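Local coordinates for protein beta-fructofuranosidase (Bifidobacterium adolescentis, PDB 6NOB) that probably releases terminal non-reducing fructose from beta-fructofuranosides such as sucrose by hydrolysis, as a family 32 glycoside hydrolase, at residues A[4-8]-A[67-71]; A[284-288]-A[356-360]; A[531-537]-A[550-556]. All blocks are in the same frame, centred on the assembly; numbering follows the deposited sequence.

Contact 1: residues A[4-8]-A[67-71]; sequences TYSIS and VAASG
The flat groups meeting between Y5 and A69 and between I7 and V67 are peptide units joined at their edges, where N-H and C=O project between two antiparallel strands. I7 N donates to V67 O at 2.9 Å, while V67 N returns a bond to I7 O at 2.8 Å. The Y5-A69 pair is less even: A69 N reaches Y5 O at 2.7 Å in a nearly straight bond (171° at the hydrogen), whereas Y5 N approaches A69 O on a more bent path (137°). Between these two hydrogen-bonded pairs, S6 and A68 form a non-hydrogen-bonded pair. S6 nevertheless leans on V67 O twice, through its CA-H and through a weak hydrogen bond from OG, so V67 O takes the I7 amide, the weak S6 OG bond and the S6 CA-H together. Y5, I7, V67 and A69 occupy one face of the sheet. There I7 and V67 stand side by side, with I7 CG1 3.9 Å from V67 CB; a chi1 of 65° sets CG1 between the backbone N and carbonyl carbon, close along its neighbour. At the outer end, T4 OG1 and S70 OG share a hydrogen bond of 3.2 Å that extends the ladder beyond the backbone pairs. M95 of a loop touches I7, V67 and A69, and V67 also touches L17 and L19 of strand 16-23. Strand 64-70 continues the sheet on its other edge by pairing with strand 30-34, leaving 5-10 outermost within the chain. This is a regular antiparallel ladder at the margin of one four-stranded sheet, with its apolar face turned toward a second sheet, as in a small beta sandwich.

Contact 2: residues A[284-288]-A[356-360]; sequences DRAYM and WRYEG
R285 and R357 meet across one blade of the five-bladed beta-propeller expected of family 32 catalytic domains. Strands 285-295 and 357-365 are not neighbours in this blade: strand 337-347 runs between them, so they share no backbone pairing and meet mainly through side chains, with A286 O also reaching W356 CZ3. The R285 guanidinium lies flat on that of R357, planes 15° apart and centres 3.6 Å from each other, offset so that R285 NE sits over R357 NH2. Chains bent at chi3 (76° in R285, 69° in R357) turn both groups into this stack. R357 grips E359 side-on in a salt bridge: NH2 uses the syn lone pair of OE1 at 2.8 Å, while NE meets OE1 from above the carboxylate plane. S345 of the middle strand hydrogen-bonds through OG to both R285 NE and E359 OE1. A water lies between Y287 OH and E359 OE2, donating to OE2, while Y287 OH also bonds to D282 N. Beside this polar cluster, M288 CE sits over the centre of the six-membered ring of W356, 3.7 Å from the centroid, a CH-pi contact backed by SD in a more distant Met-aromatic approach. A leucine in place of R285 would probably leave S345 OG without its NE partner and uncover one face of the R357 guanidinium. E359 OE1 lies well out of the R285 guanidinium plane, 4.5 Å from R285 NE, yet its negative charge is likely to offset part of the cost of stacking two cations.

Contact 3: residues A[531-537]-A[550-556]; sequences DAIMVLA and LLLQRTD
D531 reaches T555 and D556 at the end of strand 547-555. Its CB passes 3.7 Å from R554 O, and beyond it CG, set beside the backbone N at chi1 -78°, carries the carboxylate to the turn. There OD1 accepts from D556 N at 2.9 Å, on its syn side, and also lies against T555 CA; OD2 comes near T555 CG2 and, at 4.1 Å, D556 OD1. From here the antiparallel hairpin runs through hydrogen-bonded pairs A532-R554 and M534-L552, then breaks register in a classic beta bulge: L536 and A537 both face L550, whose O takes a 2.8 Å bond from L536 N and a weak one from A537 N. On the face of I533, V535 and Q553, L551 splits its branches, CD1 to I533 CD1 and CD2 to V535 CG2 at 3.6 Å. On the other face M534 and L552 rest on V583 of strand 582-588, joining the two sheets of a beta sandwich. R554 turns its guanidinium to A530 O and V580 O. The amide of D556 probably helps stabilise the D531 carboxylate, while the nearby second carboxylate would tend to raise the cost of keeping both charged.

Overall arrangement
Starting from the N terminus, contact 1 closes a loop of 58 residues, pairing the chain's first strand with strand 64-70 in a small, beta-rich N-terminal region. The chain then enters the propeller, where contact 2 closes a second loop, of 67 residues, by bridging two strands of one blade across the strand between them. Contact 3 comes last and is the shortest closure, a hairpin of neighbouring strands in the C-terminal sandwich. The three follow in series, none enclosing or crossing another. Their centres stand about 51 Å (1 to 2), 53 Å (1 to 3) and 47 Å (2 to 3) apart, so each ties together its own part of the fold.

Contact 1: residues A[4-8]-A[67-71]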
loop_
_atom_site.group_PDB
_atom_site.type_symbol
_atom_site.label_atom_id
_atom_site.label_comp_id
_atom_site.label_asym_id
_atom_site.label_seq_id
_atom_site.Cartn_x
_atom_site.Cartn_y
_atom_site.Cartn_z
ATOM N N THR A 4 3.377 23.856 28.785
ATOM C CA THR A 4 4.696 23.284 28.539
ATOM C C THR A 4 4.688 21.777 28.806
ATOM O O THR A 4 4.532 21.338 29.948
ATOM C CB THR A 4 5.774 23.970 29.409
ATOM O OG1 THR A 4 6.083 25.257 28.859
ATOM C CG2 THR A 4 7.048 23.141 29.447
ATOM N N TYR A 5 4.841 20.993 27.742
ATOM C CA TYR A 5 4.872 19.538 27.819
ATOM C C TYR A 5 6.319 19.057 27.853
ATOM O O TYR A 5 7.173 19.576 27.127
ATOM C CB TYR A 5 4.135 18.917 26.628
ATOM C CG TYR A 5 3.756 17.464 26.816
ATOM C CD1 TYR A 5 2.845 17.084 27.796
ATOM C CD2 TYR A 5 4.300 16.471 26.007
ATOM C CE1 TYR A 5 2.492 15.757 27.972
ATOM C CE2 TYR A 5 3.954 15.139 26.176
ATOM C CZ TYR A 5 3.048 14.791 27.160
ATOM O OH TYR A 5 2.697 13.473 27.333
ATOM N N SER A 6 6.591 18.057 28.692
ATOM C CA SER A 6 7.958 17.629 28.949
ATOM C C SER A 6 8.041 16.112 29.049
ATOM O O SER A 6 7.159 15.472 29.629
ATOM C CB SER A 6 8.492 18.263 30.239
ATOM O OG SER A 6 9.892 18.456 30.169
ATOM N N ILE A 7 9.110 15.542 28.481
ATOM C CA ILE A 7 9.394 14.113 28.574
ATOM C C ILE A 7 10.886 13.912 28.811
ATOM O O ILE A 7 11.700 14.817 28.614
ATOM C CB ILE A 7 8.962 13.327 27.313
ATOM C CG1 ILE A 7 9.777 13.771 26.097
ATOM C CG2 ILE A 7 7.467 13.469 27.063
ATOM C CD1 ILE A 7 9.655 12.840 24.908
ATOM N N SER A 8 11.238 12.699 29.237
ATOM C CA SER A 8 12.623 12.295 29.445
ATOM C C SER A 8 12.971 11.168 28.483
ATOM O O SER A 8 12.174 10.245 28.281
ATOM C CB SER A 8 12.856 11.847 30.891
ATOM O OG SER A 8 14.194 12.091 31.288
ATOM N N VAL A 67 13.231 16.725 27.173
ATOM C CA VAL A 67 12.708 17.409 25.996
ATOM C C VAL A 67 11.483 18.209 26.415
ATOM O O VAL A 67 10.563 17.667 27.041
ATOM C CB VAL A 67 12.362 16.418 24.872
ATOM C CG1 VAL A 67 12.037 17.165 23.587
ATOM C CG2 VAL A 67 13.507 15.436 24.658
ATOM N N ALA A 68 11.471 19.496 26.073
ATOM C CA ALA A 68 10.421 20.408 26.502
ATOM C C ALA A 68 9.797 21.075 25.287
ATOM O O ALA A 68 10.513 21.569 24.409
ATOM C CB ALA A 68 10.970 21.469 27.462
ATOM N N ALA A 69 8.468 21.090 25.244
ATOM C CA ALA A 69 7.715 21.747 24.186
ATOM C C ALA A 69 6.875 22.869 24.779
ATOM O O ALA A 69 6.347 22.744 25.887
ATOM C CB ALA A 69 6.811 20.758 23.449
ATOM N N SER A 70 6.756 23.967 24.037
ATOM C CA SER A 70 5.895 25.071 24.434
ATOM C C SER A 70 5.436 25.786 23.175
ATOM O O SER A 70 6.252 26.107 22.307
ATOM C CB SER A 70 6.620 26.043 25.374
ATOM O OG SER A 70 5.703 26.856 26.091
ATOM N N GLY A 71 4.133 26.028 23.079
ATOM C CA GLY A 71 3.557 26.613 21.893
ATOM C C GLY A 71 3.373 25.654 20.741
ATOM O O GLY A 71 2.975 26.088 19.652
#

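Contact 2: residues A[284-288]-A[356-360]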
loop_
_atom_site.group_PDB
_atom_site.type_symbol
_atom_site.label_atom_id
_atom_site.label_comp_id
_atom_site.label_asym_id
_atom_site.label_seq_id
_atom_site.Cartn_x
_atom_site.Cartn_y
_atom_site.Cartn_z
ATOM N N ASP A 284 17.109 -0.055 -25.340
ATOM C CA ASP A 284 17.968 0.996 -24.815
ATOM C C ASP A 284 17.192 2.080 -24.076
ATOM O O ASP A 284 17.782 3.098 -23.700
ATOM C CB ASP A 284 18.783 1.626 -25.949
ATOM C CG ASP A 284 19.688 0.625 -26.642
ATOM O OD1 ASP A 284 20.284 -0.223 -25.943
ATOM O OD2 ASP A 284 19.797 0.685 -27.887
ATOM N N ARG A 285 15.893 1.889 -23.851
ATOM C CA ARG A 285 15.076 2.870 -23.152
ATOM C C ARG A 285 14.338 2.208 -21.998
ATOM O O ARG A 285 13.918 1.052 -22.099
ATOM C CB ARG A 285 14.070 3.537 -24.102
ATOM C CG ARG A 285 14.706 4.239 -25.297
ATOM C CD ARG A 285 13.659 4.922 -26.172
ATOM N NE ARG A 285 13.174 6.167 -25.581
ATOM C CZ ARG A 285 13.782 7.342 -25.710
ATOM N NH1 ARG A 285 14.904 7.439 -26.409
ATOM N NH2 ARG A 285 13.271 8.422 -25.135
ATOM N N ALA A 286 14.197 2.943 -20.899
ATOM C CA ALA A 286 13.343 2.538 -19.793
ATOM C C ALA A 286 11.950 3.117 -19.993
ATOM O O ALA A 286 11.784 4.177 -20.601
ATOM C CB ALA A 286 13.920 3.002 -18.456
ATOM N N TYR A 287 10.946 2.419 -19.472
ATOM C CA TYR A 287 9.557 2.769 -19.725
ATOM C C TYR A 287 8.829 3.074 -18.423
ATOM O O TYR A 287 9.026 2.394 -17.411
ATOM C CB TYR A 287 8.853 1.651 -20.500
ATOM C CG TYR A 287 9.264 1.642 -21.952
ATOM C CD1 TYR A 287 10.434 1.007 -22.356
ATOM C CD2 TYR A 287 8.509 2.304 -22.913
ATOM C CE1 TYR A 287 10.827 1.010 -23.684
ATOM C CE2 TYR A 287 8.892 2.314 -24.242
ATOM C CZ TYR A 287 10.052 1.666 -24.622
ATOM O OH TYR A 287 10.440 1.672 -25.943
ATOM N N MET A 288 7.987 4.108 -18.467
ATOM C CA MET A 288 7.275 4.625 -17.306
ATOM C C MET A 288 5.791 4.703 -17.637
ATOM O O MET A 288 5.408 5.325 -18.636
ATOM C CB MET A 288 7.813 6.008 -16.909
ATOM C CG MET A 288 6.971 6.768 -15.882
ATOM S SD MET A 288 7.336 8.544 -15.815
ATOM C CE MET A 288 9.041 8.558 -15.261
ATOM N N TRP A 356 11.896 12.591 -20.943
ATOM C CA TRP A 356 10.959 11.479 -21.009
ATOM C C TRP A 356 10.006 11.706 -22.174
ATOM O O TRP A 356 9.266 12.695 -22.195
ATOM C CB TRP A 356 10.215 11.326 -19.682
ATOM C CG TRP A 356 11.119 10.767 -18.628
ATOM C CD1 TRP A 356 11.961 11.468 -17.814
ATOM C CD2 TRP A 356 11.315 9.383 -18.310
ATOM N NE1 TRP A 356 12.653 10.609 -16.995
ATOM C CE2 TRP A 356 12.275 9.323 -17.280
ATOM C CE3 TRP A 356 10.761 8.192 -18.786
ATOM C CZ2 TRP A 356 12.692 8.118 -16.718
ATOM C CZ3 TRP A 356 11.179 6.996 -18.228
ATOM C CH2 TRP A 356 12.135 6.969 -17.206
ATOM N N ARG A 357 10.044 10.796 -23.142
ATOM C CA ARG A 357 9.290 10.916 -24.382
ATOM C C ARG A 357 7.906 10.303 -24.212
ATOM O O ARG A 357 7.780 9.159 -23.767
ATOM C CB ARG A 357 10.050 10.218 -25.510
ATOM C CG ARG A 357 9.451 10.367 -26.891
ATOM C CD ARG A 357 10.336 9.672 -27.915
ATOM N NE ARG A 357 10.312 8.219 -27.759
ATOM C CZ ARG A 357 11.211 7.393 -28.287
ATOM N NH1 ARG A 357 12.218 7.876 -29.003
ATOM N NH2 ARG A 357 11.105 6.084 -28.097
ATOM N N TYR A 358 6.871 11.064 -24.564
ATOM C CA TYR A 358 5.509 10.555 -24.467
ATOM C C TYR A 358 5.256 9.535 -25.571
ATOM O O TYR A 358 5.462 9.819 -26.755
ATOM C CB TYR A 358 4.501 11.700 -24.553
ATOM C CG TYR A 358 3.055 11.257 -24.453
ATOM C CD1 TYR A 358 2.684 10.230 -23.596
ATOM C CD2 TYR A 358 2.063 11.868 -25.213
ATOM C CE1 TYR A 358 1.369 9.818 -23.500
ATOM C CE2 TYR A 358 0.742 11.462 -25.124
ATOM C CZ TYR A 358 0.402 10.435 -24.266
ATOM O OH TYR A 358 -0.906 10.020 -24.167
ATOM N N GLU A 359 4.806 8.343 -25.182
ATOM C CA GLU A 359 4.598 7.243 -26.113
ATOM C C GLU A 359 3.128 6.957 -26.392
ATOM O O GLU A 359 2.825 6.007 -27.123
ATOM C CB GLU A 359 5.274 5.973 -25.583
ATOM C CG GLU A 359 6.770 6.109 -25.331
ATOM C CD GLU A 359 7.601 5.736 -26.544
ATOM O OE1 GLU A 359 8.817 6.021 -26.549
ATOM O OE2 GLU A 359 7.039 5.157 -27.498
ATOM N N GLY A 360 2.209 7.743 -25.838
ATOM C CA GLY A 360 0.798 7.482 -25.991
ATOM C C GLY A 360 0.272 6.595 -24.881
ATOM O O GLY A 360 1.029 6.097 -24.040
HETATM O O HOH W 1 9.177 2.753 -27.770
#

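Contact 3: residues A[531-537]-A[550-556]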
loop_
_atom_site.group_PDB
_atom_site.type_symbol
_atom_site.label_atom_id
_atom_site.label_comp_id
_atom_site.label_asym_id
_atom_site.label_seq_id
_atom_site.Cartn_x
_atom_site.Cartn_y
_atom_site.Cartn_z
ATOM N N ASP A 531 -21.897 -27.541 -1.459
ATOM C CA ASP A 531 -22.057 -26.391 -0.580
ATOM C C ASP A 531 -21.203 -26.557 0.670
ATOM O O ASP A 531 -21.111 -27.648 1.240
ATOM C CB ASP A 531 -23.526 -26.223 -0.190
ATOM C CG ASP A 531 -24.357 -25.597 -1.292
ATOM O OD1 ASP A 531 -23.812 -25.370 -2.392
ATOM O OD2 ASP A 531 -25.557 -25.338 -1.061
ATOM N N ALA A 532 -20.572 -25.465 1.096
ATOM C CA ALA A 532 -19.678 -25.511 2.241
ATOM C C ALA A 532 -19.618 -24.139 2.894
ATOM O O ALA A 532 -19.928 -23.119 2.272
ATOM C CB ALA A 532 -18.272 -25.972 1.838
ATOM N N ILE A 533 -19.201 -24.128 4.158
ATOM C CA ILE A 533 -19.115 -22.905 4.946
ATOM C C ILE A 533 -17.888 -22.985 5.848
ATOM O O ILE A 533 -17.615 -24.025 6.456
ATOM C CB ILE A 533 -20.399 -22.674 5.772
ATOM C CG1 ILE A 533 -20.270 -21.418 6.634
ATOM C CG2 ILE A 533 -20.723 -23.891 6.629
ATOM C CD1 ILE A 533 -21.569 -20.660 6.785
ATOM N N MET A 534 -17.142 -21.883 5.920
ATOM C CA MET A 534 -15.971 -21.772 6.784
ATOM C C MET A 534 -16.103 -20.499 7.610
ATOM O O MET A 534 -15.983 -19.393 7.074
ATOM C CB MET A 534 -14.675 -21.762 5.969
ATOM C CG MET A 534 -14.245 -23.132 5.457
ATOM S SD MET A 534 -12.829 -23.062 4.337
ATOM C CE MET A 534 -11.521 -22.570 5.459
ATOM N N VAL A 535 -16.360 -20.653 8.907
ATOM C CA VAL A 535 -16.395 -19.522 9.831
ATOM C C VAL A 535 -14.952 -19.154 10.164
ATOM O O VAL A 535 -14.250 -19.909 10.839
ATOM C CB VAL A 535 -17.190 -19.855 11.098
ATOM C CG1 VAL A 535 -17.124 -18.701 12.089
ATOM C CG2 VAL A 535 -18.632 -20.195 10.750
ATOM N N LEU A 536 -14.505 -17.993 9.687
ATOM C CA LEU A 536 -13.114 -17.597 9.860
ATOM C C LEU A 536 -12.889 -16.782 11.129
ATOM O O LEU A 536 -11.866 -16.954 11.800
ATOM C CB LEU A 536 -12.639 -16.803 8.641
ATOM C CG LEU A 536 -12.949 -17.401 7.265
ATOM C CD1 LEU A 536 -12.419 -16.501 6.157
ATOM C CD2 LEU A 536 -12.371 -18.805 7.138
ATOM N N ALA A 537 -13.822 -15.896 11.473
ATOM C CA ALA A 537 -13.659 -15.047 12.643
ATOM C C ALA A 537 -15.000 -14.436 13.017
ATOM O O ALA A 537 -15.907 -14.316 12.188
ATOM C CB ALA A 537 -12.626 -13.942 12.402
ATOM N N LEU A 550 -17.334 -13.456 9.954
ATOM C CA LEU A 550 -16.572 -13.519 8.713
ATOM C C LEU A 550 -16.573 -14.956 8.209
ATOM O O LEU A 550 -16.094 -15.860 8.901
ATOM C CB LEU A 550 -15.141 -13.023 8.924
ATOM C CG LEU A 550 -14.202 -13.106 7.719
ATOM C CD1 LEU A 550 -14.717 -12.226 6.595
ATOM C CD2 LEU A 550 -12.783 -12.713 8.110
ATOM N N LEU A 551 -17.103 -15.163 7.005
ATOM C CA LEU A 551 -17.248 -16.496 6.442
ATOM C C LEU A 551 -16.649 -16.563 5.047
ATOM O O LEU A 551 -16.642 -15.579 4.304
ATOM C CB LEU A 551 -18.718 -16.923 6.345
ATOM C CG LEU A 551 -19.680 -16.534 7.462
ATOM C CD1 LEU A 551 -21.106 -16.841 7.038
ATOM C CD2 LEU A 551 -19.329 -17.276 8.734
ATOM N N LEU A 552 -16.143 -17.744 4.704
ATOM C CA LEU A 552 -16.033 -18.177 3.319
ATOM C C LEU A 552 -17.122 -19.214 3.088
ATOM O O LEU A 552 -17.177 -20.225 3.795
ATOM C CB LEU A 552 -14.658 -18.762 3.006
ATOM C CG LEU A 552 -14.451 -19.013 1.510
ATOM C CD1 LEU A 552 -14.195 -17.706 0.763
ATOM C CD2 LEU A 552 -13.337 -20.016 1.259
ATOM N N GLN A 553 -17.995 -18.957 2.120
ATOM C CA GLN A 553 -19.167 -19.797 1.922
ATOM C C GLN A 553 -19.347 -20.084 0.442
ATOM O O GLN A 553 -19.244 -19.175 -0.388
ATOM C CB GLN A 553 -20.421 -19.123 2.488
ATOM C CG GLN A 553 -21.702 -19.885 2.241
ATOM C CD GLN A 553 -22.844 -19.374 3.093
ATOM O OE1 GLN A 553 -23.670 -20.149 3.572
ATOM N NE2 GLN A 553 -22.895 -18.059 3.288
ATOM N N ARG A 554 -19.608 -21.345 0.116
ATOM C CA ARG A 554 -19.906 -21.758 -1.246
ATOM C C ARG A 554 -21.353 -22.220 -1.319
ATOM O O ARG A 554 -21.799 -23.014 -0.485
ATOM C CB ARG A 554 -18.974 -22.877 -1.714
ATOM C CG ARG A 554 -19.245 -23.317 -3.145
ATOM C CD ARG A 554 -18.125 -24.182 -3.687
ATOM N NE ARG A 554 -17.983 -25.420 -2.932
ATOM C CZ ARG A 554 -16.966 -26.263 -3.067
ATOM N NH1 ARG A 554 -15.995 -26.000 -3.931
ATOM N NH2 ARG A 554 -16.920 -27.367 -2.335
ATOM N N THR A 555 -22.079 -21.718 -2.315
ATOM C CA THR A 555 -23.486 -22.049 -2.493
ATOM C C THR A 555 -23.767 -22.167 -3.981
ATOM O O THR A 555 -23.602 -21.192 -4.720
ATOM C CB THR A 555 -24.387 -20.989 -1.854
ATOM O OG1 THR A 555 -24.081 -20.886 -0.458
ATOM C CG2 THR A 555 -25.848 -21.370 -2.019
ATOM N N ASP A 556 -24.182 -23.358 -4.412
ATOM C CA ASP A 556 -24.496 -23.635 -5.813
ATOM C C ASP A 556 -23.333 -23.247 -6.725
ATOM O O ASP A 556 -23.499 -22.568 -7.740
ATOM C CB ASP A 556 -25.789 -22.932 -6.234
ATOM C CG ASP A 556 -26.952 -23.250 -5.314
ATOM O OD1 ASP A 556 -26.989 -24.373 -4.765
ATOM O OD2 ASP A 556 -27.831 -22.378 -5.139
#